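Local coordinates for protein yojF (Bacillus subtilis, PDB 1NJH) that is of unknown function but belongs to the DUF1806 family and folds as a barrel-like antiparallel beta-sheet with one helix, at residues A14-Y19 / Y68-K73. Sequence-based numbering, arbitrary orientation. Where two conformers were deposited one is given.
Sequences ASLERY and YRVGLK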
loop_
_atom_site.group_PDB
_atom_site.type_symbol
_atom_site.label_atom_id
_atom_site.label_comp_id
_atom_site.label_asym_id
_atom_site.label_seq_id
_atom_site.Cartn_x
_atom_site.Cartn_y
_atom_site.Cartn_z
ATOM N N ALA A 14 9.155 8.631 18.305
ATOM C CA ALA A 14 8.324 9.461 19.168
ATOM C C ALA A 14 7.107 9.974 18.402
ATOM O O ALA A 14 6.012 10.075 18.948
ATOM C CB ALA A 14 9.138 10.635 19.706
ATOM N N SER A 15 7.302 10.300 17.130
ATOM C CA SER A 15 6.210 10.803 16.303
ATOM C C SER A 15 5.176 9.708 16.009
ATOM O O SER A 15 3.967 9.960 16.006
ATOM C CB SER A 15 6.769 11.359 14.989
ATOM O OG SER A 15 5.738 11.922 14.193
ATOM N N LEU A 16 5.651 8.491 15.764
ATOM C CA LEU A 16 4.741 7.385 15.485
ATOM C C LEU A 16 3.852 7.101 16.691
ATOM O O LEU A 16 2.646 6.924 16.551
ATOM C CB LEU A 16 5.517 6.116 15.106
ATOM C CG LEU A 16 6.300 6.098 13.784
ATOM C CD1 LEU A 16 7.212 4.861 13.746
ATOM C CD2 LEU A 16 5.350 6.063 12.584
ATOM N N GLU A 17 4.442 7.065 17.882
ATOM C CA GLU A 17 3.669 6.786 19.088
ATOM C C GLU A 17 2.630 7.876 19.328
ATOM O O GLU A 17 1.600 7.645 19.960
ATOM C CB GLU A 17 4.626 6.651 20.278
ATOM C CG GLU A 17 5.729 5.662 19.966
ATOM C CD GLU A 17 6.753 5.495 21.063
ATOM O OE1 GLU A 17 7.033 6.478 21.784
ATOM O OE2 GLU A 17 7.304 4.380 21.179
ATOM N N ARG A 18 2.906 9.060 18.799
ATOM C CA ARG A 18 2.013 10.200 18.930
ATOM C C ARG A 18 0.655 9.918 18.282
ATOM O O ARG A 18 -0.391 10.253 18.840
ATOM C CB ARG A 18 2.655 11.418 18.266
ATOM C CG ARG A 18 1.879 12.717 18.388
ATOM C CD ARG A 18 2.431 13.742 17.407
ATOM N NE ARG A 18 3.890 13.816 17.465
ATOM C CZ ARG A 18 4.646 14.440 16.567
ATOM N NH1 ARG A 18 4.084 15.050 15.532
ATOM N NH2 ARG A 18 5.965 14.447 16.700
ATOM N N TYR A 19 0.681 9.287 17.111
ATOM C CA TYR A 19 -0.539 8.985 16.360
ATOM C C TYR A 19 -1.164 7.634 16.684
ATOM O O TYR A 19 -2.175 7.269 16.089
ATOM C CB TYR A 19 -0.270 9.013 14.848
ATOM C CG TYR A 19 0.295 10.302 14.319
ATOM C CD1 TYR A 19 -0.523 11.404 14.074
ATOM C CD2 TYR A 19 1.659 10.425 14.067
ATOM C CE1 TYR A 19 0.015 12.602 13.587
ATOM C CE2 TYR A 19 2.201 11.608 13.588
ATOM C CZ TYR A 19 1.377 12.692 13.351
ATOM O OH TYR A 19 1.938 13.866 12.903
ATOM N N TYR A 68 15.719 2.795 6.831
ATOM C CA TYR A 68 14.878 2.304 7.916
ATOM C C TYR A 68 13.596 1.642 7.446
ATOM O O TYR A 68 13.213 1.751 6.286
ATOM C CB TYR A 68 14.529 3.463 8.841
ATOM C CG TYR A 68 15.748 4.157 9.399
ATOM C CD1 TYR A 68 16.330 3.732 10.590
ATOM C CD2 TYR A 68 16.341 5.220 8.711
ATOM C CE1 TYR A 68 17.473 4.347 11.091
ATOM C CE2 TYR A 68 17.489 5.844 9.200
ATOM C CZ TYR A 68 18.048 5.401 10.391
ATOM O OH TYR A 68 19.183 6.006 10.888
ATOM N N ARG A 69 12.955 0.922 8.355
ATOM C CA ARG A 69 11.702 0.258 8.038
ATOM C C ARG A 69 10.713 0.543 9.146
ATOM O O ARG A 69 11.043 0.500 10.328
ATOM C CB ARG A 69 11.908 -1.250 7.838
ATOM C CG ARG A 69 12.619 -1.990 8.940
ATOM C CD ARG A 69 13.044 -3.366 8.440
ATOM N NE ARG A 69 13.477 -4.233 9.528
ATOM C CZ ARG A 69 14.651 -4.136 10.147
ATOM N NH1 ARG A 69 15.526 -3.209 9.779
ATOM N NH2 ARG A 69 14.937 -4.955 11.149
ATOM N N VAL A 70 9.486 0.854 8.758
ATOM C CA VAL A 70 8.465 1.172 9.731
ATOM C C VAL A 70 7.340 0.155 9.634
ATOM O O VAL A 70 6.907 -0.176 8.543
ATOM C CB VAL A 70 7.883 2.603 9.472
ATOM C CG1 VAL A 70 6.654 2.821 10.319
ATOM C CG2 VAL A 70 8.937 3.667 9.803
ATOM N N GLY A 71 6.906 -0.335 10.793
ATOM C CA GLY A 71 5.810 -1.281 10.888
ATOM C C GLY A 71 4.757 -0.729 11.834
ATOM O O GLY A 71 5.061 -0.241 12.938
ATOM N N LEU A 72 3.502 -0.797 11.406
ATOM C CA LEU A 72 2.386 -0.314 12.220
ATOM C C LEU A 72 1.418 -1.472 12.360
ATOM O O LEU A 72 1.017 -2.043 11.352
ATOM C CB LEU A 72 1.663 0.835 11.491
ATOM C CG LEU A 72 2.486 2.014 10.967
ATOM C CD1 LEU A 72 1.545 2.996 10.252
ATOM C CD2 LEU A 72 3.200 2.703 12.137
ATOM N N LYS A 73 1.031 -1.825 13.585
ATOM C CA LYS A 73 0.075 -2.910 13.782
ATOM C C LYS A 73 -1.304 -2.289 13.921
ATOM O O LYS A 73 -1.583 -1.602 14.913
ATOM C CB LYS A 73 0.392 -3.714 15.053
ATOM C CG LYS A 73 -0.536 -4.903 15.237
ATOM C CD LYS A 73 -0.239 -6.003 14.228
ATOM C CE LYS A 73 -1.298 -7.104 14.247
ATOM N NZ LYS A 73 -2.590 -6.753 13.566
#
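L16, on helix 9-18, meets V70 and L72 of strand 68-74 through methyl groups alone. Both of its methyl branches take part. CD1 of L16 lies 4.0 Å from CG1 of V70, and the two side chains reach toward each other tip to tip. CD2 of L16 lies 4.0 Å from CD2 of L72, and here the side chains run at about a right angle. CD2 of L16 also comes within 4.2 Å of CG1 of V70, so this valine methyl touches both ends of the leucine fork. In V70, CG1 is anti to the backbone N (chi1 169°), which turns this branch to the helix. No hydrogen bond joins the two segments. The contact is small, about 103 Å² summed over both sides, but all three residues are buried. V70 and L72, two apart on the strand, both meet L16.

The carbonyl O of L16 is hydrogen-bonded to the hydroxyl of Y57, which ties this turn of the helix to strand 45-63. Backbone hydrogen bonds pair V70 with A81 and L72 with I79, joining strand 68-74 to strand 78-89. I112 of strand 106-113 touches both L16 and L72, while L95 of strand 95-101 packs on L16. Helix 9-18 packs by L16 against a ring of antiparallel strands that closes through 24-32, with side chains from 68-74, 95-101 and 106-113 around the leucine.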